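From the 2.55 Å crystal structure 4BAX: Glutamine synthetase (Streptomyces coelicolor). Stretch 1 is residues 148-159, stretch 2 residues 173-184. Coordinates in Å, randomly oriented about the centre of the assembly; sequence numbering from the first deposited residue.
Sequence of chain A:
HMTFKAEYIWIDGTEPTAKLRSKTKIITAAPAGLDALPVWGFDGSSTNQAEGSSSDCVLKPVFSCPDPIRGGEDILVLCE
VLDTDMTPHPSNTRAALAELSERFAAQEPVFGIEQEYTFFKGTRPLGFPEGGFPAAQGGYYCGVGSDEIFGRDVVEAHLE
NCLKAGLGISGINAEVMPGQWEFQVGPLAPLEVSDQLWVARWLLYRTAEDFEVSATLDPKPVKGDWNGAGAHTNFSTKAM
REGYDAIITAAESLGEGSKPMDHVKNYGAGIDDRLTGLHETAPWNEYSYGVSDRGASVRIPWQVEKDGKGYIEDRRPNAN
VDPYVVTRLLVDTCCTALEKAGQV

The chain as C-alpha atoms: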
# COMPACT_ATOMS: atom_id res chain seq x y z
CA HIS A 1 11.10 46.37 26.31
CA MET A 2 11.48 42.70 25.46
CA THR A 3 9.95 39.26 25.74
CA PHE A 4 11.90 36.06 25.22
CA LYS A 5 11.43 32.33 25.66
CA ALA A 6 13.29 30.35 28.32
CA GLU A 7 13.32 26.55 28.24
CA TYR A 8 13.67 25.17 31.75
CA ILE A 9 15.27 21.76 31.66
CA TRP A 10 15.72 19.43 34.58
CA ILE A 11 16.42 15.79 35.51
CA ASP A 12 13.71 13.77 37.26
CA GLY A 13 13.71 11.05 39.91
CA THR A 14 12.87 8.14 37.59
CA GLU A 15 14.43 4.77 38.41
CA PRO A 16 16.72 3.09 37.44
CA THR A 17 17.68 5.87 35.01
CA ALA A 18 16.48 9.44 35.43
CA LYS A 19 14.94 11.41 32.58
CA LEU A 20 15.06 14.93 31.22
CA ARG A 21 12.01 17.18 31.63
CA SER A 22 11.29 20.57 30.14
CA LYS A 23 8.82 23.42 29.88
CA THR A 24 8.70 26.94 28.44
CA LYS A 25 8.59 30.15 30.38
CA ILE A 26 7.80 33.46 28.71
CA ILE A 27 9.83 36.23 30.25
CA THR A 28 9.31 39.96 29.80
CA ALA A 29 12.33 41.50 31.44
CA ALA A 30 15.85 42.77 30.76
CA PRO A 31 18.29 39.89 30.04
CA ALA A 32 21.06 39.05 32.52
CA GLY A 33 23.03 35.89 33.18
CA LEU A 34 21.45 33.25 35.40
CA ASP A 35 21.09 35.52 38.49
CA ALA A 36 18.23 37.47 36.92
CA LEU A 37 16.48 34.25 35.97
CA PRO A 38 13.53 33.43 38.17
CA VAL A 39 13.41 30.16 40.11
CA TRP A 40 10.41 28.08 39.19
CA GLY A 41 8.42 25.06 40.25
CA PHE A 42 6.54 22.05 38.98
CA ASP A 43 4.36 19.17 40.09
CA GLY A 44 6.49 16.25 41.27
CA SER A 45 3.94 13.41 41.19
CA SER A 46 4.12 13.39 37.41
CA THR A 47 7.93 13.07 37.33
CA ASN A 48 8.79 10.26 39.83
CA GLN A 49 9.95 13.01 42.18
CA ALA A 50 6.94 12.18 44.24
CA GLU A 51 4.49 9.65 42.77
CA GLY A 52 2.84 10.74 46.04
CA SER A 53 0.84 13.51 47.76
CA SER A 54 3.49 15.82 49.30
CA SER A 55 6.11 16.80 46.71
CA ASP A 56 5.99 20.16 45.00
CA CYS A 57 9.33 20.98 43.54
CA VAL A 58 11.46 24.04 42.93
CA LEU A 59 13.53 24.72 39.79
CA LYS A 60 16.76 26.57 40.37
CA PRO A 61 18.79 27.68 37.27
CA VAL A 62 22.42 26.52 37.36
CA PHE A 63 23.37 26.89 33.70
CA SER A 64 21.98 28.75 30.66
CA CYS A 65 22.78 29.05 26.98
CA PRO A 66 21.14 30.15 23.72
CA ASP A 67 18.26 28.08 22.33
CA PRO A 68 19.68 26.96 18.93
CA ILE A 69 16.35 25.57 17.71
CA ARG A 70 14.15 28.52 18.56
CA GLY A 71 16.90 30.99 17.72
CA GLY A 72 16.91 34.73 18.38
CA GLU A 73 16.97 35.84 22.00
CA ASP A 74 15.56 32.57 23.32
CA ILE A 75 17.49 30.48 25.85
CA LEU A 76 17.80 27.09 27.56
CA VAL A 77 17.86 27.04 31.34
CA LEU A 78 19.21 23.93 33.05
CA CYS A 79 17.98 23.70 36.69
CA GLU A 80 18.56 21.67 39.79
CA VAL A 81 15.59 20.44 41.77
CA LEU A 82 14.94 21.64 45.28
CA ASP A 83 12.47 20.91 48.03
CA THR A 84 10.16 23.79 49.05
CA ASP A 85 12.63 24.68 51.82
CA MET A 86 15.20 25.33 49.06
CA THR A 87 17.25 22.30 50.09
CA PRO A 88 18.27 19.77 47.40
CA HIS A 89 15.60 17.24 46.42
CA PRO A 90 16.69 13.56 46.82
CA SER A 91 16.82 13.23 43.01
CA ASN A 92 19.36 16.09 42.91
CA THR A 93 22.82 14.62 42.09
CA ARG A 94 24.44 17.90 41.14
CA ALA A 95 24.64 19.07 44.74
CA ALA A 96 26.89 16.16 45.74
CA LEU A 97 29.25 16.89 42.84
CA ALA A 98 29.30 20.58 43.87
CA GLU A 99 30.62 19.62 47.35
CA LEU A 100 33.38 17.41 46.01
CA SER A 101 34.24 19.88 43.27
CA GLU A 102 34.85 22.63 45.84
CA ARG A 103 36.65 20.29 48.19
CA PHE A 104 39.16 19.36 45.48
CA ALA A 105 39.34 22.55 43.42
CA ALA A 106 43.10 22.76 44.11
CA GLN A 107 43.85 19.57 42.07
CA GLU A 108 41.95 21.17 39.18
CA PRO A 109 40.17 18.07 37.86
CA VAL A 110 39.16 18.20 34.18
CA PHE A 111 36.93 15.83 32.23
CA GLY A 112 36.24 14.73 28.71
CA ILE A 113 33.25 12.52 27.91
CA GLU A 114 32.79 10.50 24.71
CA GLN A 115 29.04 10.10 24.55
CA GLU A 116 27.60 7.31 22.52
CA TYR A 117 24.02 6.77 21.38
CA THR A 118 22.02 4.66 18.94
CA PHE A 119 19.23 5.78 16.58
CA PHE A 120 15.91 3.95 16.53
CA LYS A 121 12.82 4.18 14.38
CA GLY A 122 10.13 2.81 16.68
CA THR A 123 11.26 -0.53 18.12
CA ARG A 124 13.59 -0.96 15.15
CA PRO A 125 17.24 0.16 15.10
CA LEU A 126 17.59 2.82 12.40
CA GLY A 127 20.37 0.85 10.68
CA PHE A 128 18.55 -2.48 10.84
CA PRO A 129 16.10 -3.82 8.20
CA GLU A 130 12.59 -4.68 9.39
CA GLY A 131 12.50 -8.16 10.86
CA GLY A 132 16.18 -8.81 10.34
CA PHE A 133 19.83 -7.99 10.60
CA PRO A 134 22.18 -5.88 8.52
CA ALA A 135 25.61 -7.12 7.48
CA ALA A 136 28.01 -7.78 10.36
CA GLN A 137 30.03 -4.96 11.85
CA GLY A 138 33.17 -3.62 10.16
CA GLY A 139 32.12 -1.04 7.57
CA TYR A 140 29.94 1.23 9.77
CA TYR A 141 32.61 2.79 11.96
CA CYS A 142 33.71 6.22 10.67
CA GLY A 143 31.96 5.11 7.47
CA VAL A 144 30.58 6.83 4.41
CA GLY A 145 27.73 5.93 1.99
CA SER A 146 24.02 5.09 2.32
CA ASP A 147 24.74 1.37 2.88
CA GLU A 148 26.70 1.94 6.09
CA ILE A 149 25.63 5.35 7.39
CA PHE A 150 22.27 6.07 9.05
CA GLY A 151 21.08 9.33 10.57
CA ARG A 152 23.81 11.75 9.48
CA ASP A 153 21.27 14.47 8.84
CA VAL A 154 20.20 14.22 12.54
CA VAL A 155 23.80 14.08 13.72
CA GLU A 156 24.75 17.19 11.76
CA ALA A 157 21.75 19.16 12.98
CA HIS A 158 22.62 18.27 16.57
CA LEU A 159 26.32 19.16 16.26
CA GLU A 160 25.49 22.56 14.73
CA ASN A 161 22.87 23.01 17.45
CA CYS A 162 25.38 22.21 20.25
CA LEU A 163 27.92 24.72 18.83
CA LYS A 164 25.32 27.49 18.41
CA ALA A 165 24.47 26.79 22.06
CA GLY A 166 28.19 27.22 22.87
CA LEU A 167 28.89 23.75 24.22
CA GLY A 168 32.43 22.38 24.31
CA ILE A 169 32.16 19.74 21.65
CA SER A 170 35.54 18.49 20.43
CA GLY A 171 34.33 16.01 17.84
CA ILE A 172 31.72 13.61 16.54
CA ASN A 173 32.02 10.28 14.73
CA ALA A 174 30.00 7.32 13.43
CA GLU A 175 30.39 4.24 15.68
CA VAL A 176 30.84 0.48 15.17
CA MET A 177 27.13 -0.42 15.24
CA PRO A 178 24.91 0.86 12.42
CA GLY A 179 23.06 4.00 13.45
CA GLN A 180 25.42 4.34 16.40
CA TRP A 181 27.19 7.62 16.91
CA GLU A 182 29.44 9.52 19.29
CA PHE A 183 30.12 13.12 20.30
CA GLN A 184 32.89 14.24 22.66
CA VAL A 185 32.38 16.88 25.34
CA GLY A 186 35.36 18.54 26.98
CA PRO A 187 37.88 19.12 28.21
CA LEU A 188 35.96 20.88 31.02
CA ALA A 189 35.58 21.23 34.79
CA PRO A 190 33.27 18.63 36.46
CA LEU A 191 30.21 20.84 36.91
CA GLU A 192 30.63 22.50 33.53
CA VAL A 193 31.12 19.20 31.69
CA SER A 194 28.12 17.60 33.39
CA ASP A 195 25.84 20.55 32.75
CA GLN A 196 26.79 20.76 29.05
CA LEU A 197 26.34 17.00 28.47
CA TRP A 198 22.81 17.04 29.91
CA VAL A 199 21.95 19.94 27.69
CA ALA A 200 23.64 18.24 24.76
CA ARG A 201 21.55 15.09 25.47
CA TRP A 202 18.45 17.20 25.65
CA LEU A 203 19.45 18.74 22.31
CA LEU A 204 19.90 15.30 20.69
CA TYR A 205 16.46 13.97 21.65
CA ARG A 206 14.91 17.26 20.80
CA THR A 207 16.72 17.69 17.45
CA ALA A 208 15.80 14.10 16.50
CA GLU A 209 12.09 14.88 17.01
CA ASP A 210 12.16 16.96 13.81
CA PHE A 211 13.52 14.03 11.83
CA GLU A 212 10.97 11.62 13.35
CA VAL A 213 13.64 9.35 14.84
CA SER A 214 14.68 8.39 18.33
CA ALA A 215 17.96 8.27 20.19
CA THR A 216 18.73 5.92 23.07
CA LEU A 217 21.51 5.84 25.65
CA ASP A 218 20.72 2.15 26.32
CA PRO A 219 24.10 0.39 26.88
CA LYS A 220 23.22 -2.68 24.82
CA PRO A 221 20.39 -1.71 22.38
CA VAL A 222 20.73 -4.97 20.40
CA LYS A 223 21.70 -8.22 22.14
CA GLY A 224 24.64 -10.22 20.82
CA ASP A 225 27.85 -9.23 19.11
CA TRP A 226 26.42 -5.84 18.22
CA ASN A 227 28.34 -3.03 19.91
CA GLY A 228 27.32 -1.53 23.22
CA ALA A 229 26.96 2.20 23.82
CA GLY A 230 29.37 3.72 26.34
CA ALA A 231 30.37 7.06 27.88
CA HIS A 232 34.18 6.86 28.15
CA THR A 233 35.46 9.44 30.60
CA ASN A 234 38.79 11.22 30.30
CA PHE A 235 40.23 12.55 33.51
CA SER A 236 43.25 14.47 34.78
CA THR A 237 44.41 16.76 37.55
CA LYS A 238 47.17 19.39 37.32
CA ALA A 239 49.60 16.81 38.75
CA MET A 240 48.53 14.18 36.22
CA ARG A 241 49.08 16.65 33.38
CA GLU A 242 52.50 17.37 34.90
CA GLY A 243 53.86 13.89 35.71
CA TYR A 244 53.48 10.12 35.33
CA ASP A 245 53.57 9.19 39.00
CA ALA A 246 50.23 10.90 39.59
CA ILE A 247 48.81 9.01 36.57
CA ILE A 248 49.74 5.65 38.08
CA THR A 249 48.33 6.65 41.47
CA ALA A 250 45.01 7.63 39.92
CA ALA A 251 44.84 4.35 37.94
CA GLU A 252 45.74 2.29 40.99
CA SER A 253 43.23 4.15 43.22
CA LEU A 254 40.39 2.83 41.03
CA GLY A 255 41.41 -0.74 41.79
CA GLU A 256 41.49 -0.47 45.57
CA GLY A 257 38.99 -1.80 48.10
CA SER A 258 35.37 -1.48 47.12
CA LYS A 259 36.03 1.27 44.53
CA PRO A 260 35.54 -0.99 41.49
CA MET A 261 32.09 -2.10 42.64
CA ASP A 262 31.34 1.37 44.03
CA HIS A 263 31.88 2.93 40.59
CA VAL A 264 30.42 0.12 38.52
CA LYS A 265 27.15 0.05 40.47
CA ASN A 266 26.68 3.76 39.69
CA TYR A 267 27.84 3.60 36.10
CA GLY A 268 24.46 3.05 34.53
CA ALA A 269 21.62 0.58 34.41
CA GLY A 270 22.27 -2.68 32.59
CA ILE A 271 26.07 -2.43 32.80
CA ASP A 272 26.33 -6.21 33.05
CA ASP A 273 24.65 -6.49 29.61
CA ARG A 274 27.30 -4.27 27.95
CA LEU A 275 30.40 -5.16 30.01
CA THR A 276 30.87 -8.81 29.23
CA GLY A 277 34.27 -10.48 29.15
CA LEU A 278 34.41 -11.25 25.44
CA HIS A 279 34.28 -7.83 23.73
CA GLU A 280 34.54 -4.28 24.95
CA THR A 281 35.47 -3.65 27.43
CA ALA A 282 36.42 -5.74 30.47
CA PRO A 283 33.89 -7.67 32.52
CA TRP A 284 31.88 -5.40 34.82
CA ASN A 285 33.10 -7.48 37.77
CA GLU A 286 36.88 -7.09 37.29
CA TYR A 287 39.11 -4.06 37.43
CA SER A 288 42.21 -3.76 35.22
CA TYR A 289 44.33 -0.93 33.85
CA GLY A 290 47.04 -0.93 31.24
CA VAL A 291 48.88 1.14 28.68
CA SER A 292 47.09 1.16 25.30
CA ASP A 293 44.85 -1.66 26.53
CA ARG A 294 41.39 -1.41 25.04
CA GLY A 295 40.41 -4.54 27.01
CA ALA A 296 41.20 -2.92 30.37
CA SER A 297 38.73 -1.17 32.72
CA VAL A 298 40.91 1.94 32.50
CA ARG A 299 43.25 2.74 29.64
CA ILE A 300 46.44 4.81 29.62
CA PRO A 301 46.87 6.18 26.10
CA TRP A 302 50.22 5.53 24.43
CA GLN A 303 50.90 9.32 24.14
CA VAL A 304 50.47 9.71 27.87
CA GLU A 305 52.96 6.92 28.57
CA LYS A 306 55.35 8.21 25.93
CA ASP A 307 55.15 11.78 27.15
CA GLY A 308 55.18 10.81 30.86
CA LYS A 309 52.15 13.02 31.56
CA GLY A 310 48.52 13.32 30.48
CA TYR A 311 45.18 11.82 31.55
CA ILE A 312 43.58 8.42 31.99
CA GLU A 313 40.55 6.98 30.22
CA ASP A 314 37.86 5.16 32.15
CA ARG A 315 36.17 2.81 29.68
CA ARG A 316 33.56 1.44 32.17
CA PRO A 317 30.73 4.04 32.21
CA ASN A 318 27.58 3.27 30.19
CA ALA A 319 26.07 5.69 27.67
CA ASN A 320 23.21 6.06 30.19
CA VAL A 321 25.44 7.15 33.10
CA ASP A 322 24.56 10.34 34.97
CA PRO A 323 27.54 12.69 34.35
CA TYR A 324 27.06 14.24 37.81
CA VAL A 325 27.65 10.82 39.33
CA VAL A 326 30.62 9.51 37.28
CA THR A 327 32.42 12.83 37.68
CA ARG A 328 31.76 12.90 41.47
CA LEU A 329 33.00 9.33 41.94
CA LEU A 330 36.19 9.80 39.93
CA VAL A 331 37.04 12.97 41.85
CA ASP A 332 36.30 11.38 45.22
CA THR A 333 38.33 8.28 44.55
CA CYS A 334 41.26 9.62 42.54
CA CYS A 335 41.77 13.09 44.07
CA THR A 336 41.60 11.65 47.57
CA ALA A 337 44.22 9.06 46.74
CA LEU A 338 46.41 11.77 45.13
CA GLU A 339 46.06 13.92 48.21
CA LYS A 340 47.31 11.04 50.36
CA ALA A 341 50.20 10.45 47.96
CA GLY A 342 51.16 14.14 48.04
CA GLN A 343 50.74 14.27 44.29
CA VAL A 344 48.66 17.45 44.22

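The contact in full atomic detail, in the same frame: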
# COMPACT_ATOMS: atom_id res chain seq x y z
N GLU A 148 26.10 2.06 4.77
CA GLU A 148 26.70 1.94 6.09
C GLU A 148 26.45 3.12 7.05
O GLU A 148 26.84 3.07 8.22
CB GLU A 148 28.20 1.65 5.95
CG GLU A 148 28.46 0.21 5.52
CD GLU A 148 29.62 0.06 4.55
OE1 GLU A 148 29.98 1.05 3.86
OE2 GLU A 148 30.16 -1.07 4.47
N ILE A 149 25.82 4.18 6.55
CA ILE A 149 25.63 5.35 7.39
C ILE A 149 24.15 5.68 7.55
O ILE A 149 23.43 5.83 6.56
CB ILE A 149 26.42 6.57 6.87
CG1 ILE A 149 27.94 6.28 6.92
CG2 ILE A 149 26.02 7.83 7.63
CD1 ILE A 149 28.53 6.05 8.33
N PHE A 150 23.68 5.78 8.79
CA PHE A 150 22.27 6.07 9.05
C PHE A 150 22.11 7.18 10.06
O PHE A 150 22.64 7.10 11.17
CB PHE A 150 21.52 4.80 9.53
CG PHE A 150 21.83 3.57 8.72
CD1 PHE A 150 22.97 2.82 8.97
CD2 PHE A 150 20.98 3.18 7.68
CE1 PHE A 150 23.26 1.70 8.21
CE2 PHE A 150 21.26 2.06 6.91
CZ PHE A 150 22.41 1.31 7.19
N GLY A 151 21.37 8.22 9.66
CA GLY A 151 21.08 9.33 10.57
C GLY A 151 22.00 10.53 10.55
O GLY A 151 21.92 11.35 11.45
N ARG A 152 22.84 10.65 9.53
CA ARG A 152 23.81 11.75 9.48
C ARG A 152 23.14 13.10 9.47
O ARG A 152 23.68 14.06 10.01
CB ARG A 152 24.78 11.62 8.30
CG ARG A 152 26.16 12.15 8.64
CD ARG A 152 26.91 12.63 7.41
NE ARG A 152 27.53 11.49 6.73
CZ ARG A 152 28.66 10.92 7.12
NH1 ARG A 152 29.34 11.38 8.16
NH2 ARG A 152 29.15 9.89 6.44
N ASP A 153 21.98 13.20 8.84
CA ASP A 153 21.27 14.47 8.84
C ASP A 153 20.92 14.89 10.29
O ASP A 153 21.08 16.06 10.65
CB ASP A 153 20.03 14.41 7.94
CG ASP A 153 19.17 13.18 8.20
OD1 ASP A 153 19.66 12.22 8.86
OD2 ASP A 153 18.01 13.16 7.74
N VAL A 154 20.49 13.94 11.13
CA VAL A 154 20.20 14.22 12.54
C VAL A 154 21.48 14.62 13.28
O VAL A 154 21.50 15.59 14.03
CB VAL A 154 19.59 12.98 13.27
CG1 VAL A 154 19.10 13.41 14.67
CG2 VAL A 154 18.42 12.35 12.52
N VAL A 155 22.54 13.86 13.04
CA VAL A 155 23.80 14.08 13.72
C VAL A 155 24.36 15.47 13.42
O VAL A 155 24.84 16.18 14.32
CB VAL A 155 24.80 13.02 13.31
CG1 VAL A 155 26.18 13.36 13.88
CG2 VAL A 155 24.31 11.64 13.76
N GLU A 156 24.28 15.88 12.15
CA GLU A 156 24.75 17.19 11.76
C GLU A 156 23.93 18.31 12.36
O GLU A 156 24.50 19.30 12.82
CB GLU A 156 24.80 17.33 10.25
CG GLU A 156 25.83 16.45 9.58
CD GLU A 156 27.28 17.00 9.66
OE1 GLU A 156 27.48 18.23 9.85
OE2 GLU A 156 28.21 16.19 9.50
N ALA A 157 22.61 18.13 12.40
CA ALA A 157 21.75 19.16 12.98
C ALA A 157 22.06 19.36 14.47
O ALA A 157 22.15 20.50 14.97
CB ALA A 157 20.30 18.80 12.78
N HIS A 158 22.28 18.25 15.16
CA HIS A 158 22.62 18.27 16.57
C HIS A 158 24.00 18.91 16.86
O HIS A 158 24.14 19.72 17.80
CB HIS A 158 22.56 16.87 17.12
CG HIS A 158 23.10 16.73 18.51
ND1 HIS A 158 24.31 16.12 18.78
CD2 HIS A 158 22.60 17.13 19.70
CE1 HIS A 158 24.52 16.14 20.08
NE2 HIS A 158 23.50 16.75 20.66
N LEU A 159 25.00 18.58 16.05
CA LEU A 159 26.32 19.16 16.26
C LEU A 159 26.29 20.69 16.07
O LEU A 159 26.83 21.44 16.89
CB LEU A 159 27.36 18.50 15.36
CG LEU A 159 28.72 19.19 15.27
CD1 LEU A 159 29.50 19.01 16.57
CD2 LEU A 159 29.50 18.63 14.11
N ASN A 173 31.74 11.33 15.70
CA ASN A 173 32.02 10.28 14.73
C ASN A 173 30.94 9.20 14.69
O ASN A 173 30.17 9.02 15.65
CB ASN A 173 33.40 9.66 14.97
CG ASN A 173 33.48 8.89 16.28
OD1 ASN A 173 33.72 9.47 17.36
ND2 ASN A 173 33.24 7.59 16.20
N ALA A 174 30.89 8.47 13.57
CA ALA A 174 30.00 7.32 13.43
C ALA A 174 30.64 6.11 14.12
O ALA A 174 31.85 5.85 13.95
CB ALA A 174 29.75 7.02 11.95
N GLU A 175 29.85 5.36 14.90
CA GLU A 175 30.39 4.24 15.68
C GLU A 175 30.27 2.87 15.00
O GLU A 175 29.81 2.77 13.87
CB GLU A 175 29.81 4.20 17.09
CG GLU A 175 30.65 4.97 18.12
CD GLU A 175 32.05 4.35 18.32
OE1 GLU A 175 32.15 3.10 18.35
OE2 GLU A 175 33.04 5.11 18.49
N VAL A 176 30.72 1.83 15.70
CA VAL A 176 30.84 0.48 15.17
C VAL A 176 29.50 -0.16 14.75
O VAL A 176 29.41 -0.81 13.72
CB VAL A 176 31.59 -0.45 16.18
CG1 VAL A 176 31.58 -1.91 15.68
CG2 VAL A 176 33.01 0.05 16.41
N MET A 177 28.47 0.04 15.57
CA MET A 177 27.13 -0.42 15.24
C MET A 177 26.41 0.54 14.28
O MET A 177 26.55 1.76 14.37
CB MET A 177 26.31 -0.58 16.52
CG MET A 177 25.02 -1.35 16.30
SD MET A 177 23.97 -1.38 17.77
CE MET A 177 22.35 -1.38 17.05
N PRO A 178 25.65 -0.02 13.33
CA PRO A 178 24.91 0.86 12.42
C PRO A 178 23.90 1.74 13.13
O PRO A 178 23.10 1.25 13.93
CB PRO A 178 24.19 -0.14 11.49
CG PRO A 178 24.27 -1.46 12.16
CD PRO A 178 25.52 -1.44 12.95
N GLY A 179 23.90 3.03 12.79
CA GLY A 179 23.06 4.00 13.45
C GLY A 179 23.57 4.39 14.82
O GLY A 179 22.85 5.08 15.56
N GLN A 180 24.79 3.97 15.14
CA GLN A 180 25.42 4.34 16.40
C GLN A 180 26.43 5.43 16.17
O GLN A 180 27.23 5.37 15.22
CB GLN A 180 26.09 3.12 17.04
CG GLN A 180 26.31 3.21 18.56
CD GLN A 180 26.84 1.91 19.15
OE1 GLN A 180 27.97 1.49 18.89
NE2 GLN A 180 26.01 1.27 19.97
N TRP A 181 26.40 6.41 17.06
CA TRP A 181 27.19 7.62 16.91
C TRP A 181 27.80 8.05 18.24
O TRP A 181 27.39 7.58 19.32
CB TRP A 181 26.32 8.75 16.35
CG TRP A 181 25.83 8.53 14.96
CD1 TRP A 181 24.71 7.84 14.59
CD2 TRP A 181 26.44 8.99 13.75
NE1 TRP A 181 24.58 7.85 13.22
CE2 TRP A 181 25.63 8.55 12.68
CE3 TRP A 181 27.58 9.73 13.46
CZ2 TRP A 181 25.92 8.83 11.35
CZ3 TRP A 181 27.87 10.01 12.13
CH2 TRP A 181 27.04 9.57 11.10
N GLU A 182 28.77 8.95 18.13
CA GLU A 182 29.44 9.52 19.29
C GLU A 182 29.71 11.01 19.12
O GLU A 182 29.97 11.47 18.01
CB GLU A 182 30.75 8.80 19.54
CG GLU A 182 31.45 9.16 20.83
CD GLU A 182 32.86 8.59 20.89
OE1 GLU A 182 32.99 7.34 21.06
OE2 GLU A 182 33.84 9.37 20.77
N PHE A 183 29.60 11.75 20.22
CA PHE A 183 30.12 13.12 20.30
C PHE A 183 30.94 13.27 21.58
O PHE A 183 30.66 12.63 22.58
CB PHE A 183 29.00 14.17 20.17
CG PHE A 183 28.03 14.20 21.33
CD1 PHE A 183 28.32 14.93 22.48
CD2 PHE A 183 26.85 13.49 21.29
CE1 PHE A 183 27.42 14.94 23.57
CE2 PHE A 183 25.96 13.51 22.37
CZ PHE A 183 26.26 14.24 23.50
N GLN A 184 31.97 14.11 21.53
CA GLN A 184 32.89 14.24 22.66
C GLN A 184 32.74 15.61 23.30
O GLN A 184 32.86 16.63 22.61
CB GLN A 184 34.33 14.01 22.20
CG GLN A 184 34.57 12.63 21.58
CD GLN A 184 34.83 12.71 20.09
OE1 GLN A 184 35.43 13.68 19.62
NE2 GLN A 184 34.40 11.70 19.33
O HOH W 1 26.63 3.96 11.46

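A single tryptophan, Trp181, dominates the stretch 2 side of this contact: the second residue of strand 180-184, it is gripped at its indole edge by a backbone carbonyl and over its face by a valine methyl. Its NE1 donates the only direct hydrogen bond between the two stretches, to Phe150 O (2.9 Å, N-H...O angle 157°), and this carbonyl lies near the ring plane, where the indole N-H points. Val155, one turn into helix 152-159, directs its CA-CB bond toward the strand and sets CG2 3.5 Å from the centroid of the five-membered ring, 14° off the ring normal; this CH-pi contact brings Val155 CG2 to 3.4 Å from Trp181 CD2. The benzo side of the indole is held by Ile149, whose CG2 lies 3.9 Å from Trp181 CZ2 near the ring plane, and by the aliphatic part of Arg152, whose CG is 3.7 Å from Trp181 CH2. The same CH2 lies over one face of the Arg152 guanidinium, whose NE and NH2 are hydrogen-bonded elsewhere in the structure.

Gly151, at the N-cap position, has phi/psi of 93/15°, where a CB would be jammed against the preceding carbonyl oxygen; the same CB would point toward stretch 2, 3.8 Å from Trp181 NE1. Its own carbonyl begins the helical pattern, accepting from Val155 N (3.0 Å between Val155 N and Gly151 O).

Before the helix, the loop packs on the type II turn from Met177 to Gln180. Phe150 CE1 meets Pro178 CB at 3.9 Å, and Phe150 and Gly179 bring their CA atoms to 4.9 Å. The turn is closed by Gln180 N to Met177 O (2.9 Å). A water links the two backbones, accepting from Gly179 N at 3.2 Å and donating a weak bond to Glu148 O at 3.4 Å. Nearby, Ile149 CD1 reaches Ala174 CB at 3.9 Å, extending the apolar contact to the neighbouring strand.

Further along, strand alternation decides what faces the helix: Trp181 and Phe183 point toward it, Gln180 and Glu182 away. His158, one turn after Val155, meets Phe183 with its CE1 3.7 Å from Phe183 CD2. The CE1 edge of the imidazole lies over one face of the phenyl ring, with centroids 5.1 Å apart and planes at 59°, an oblique arrangement. Helix and strand run nearly parallel, at 14°, with axes 10.4 Å apart at closest approach, so successive inward residues of each can meet in order.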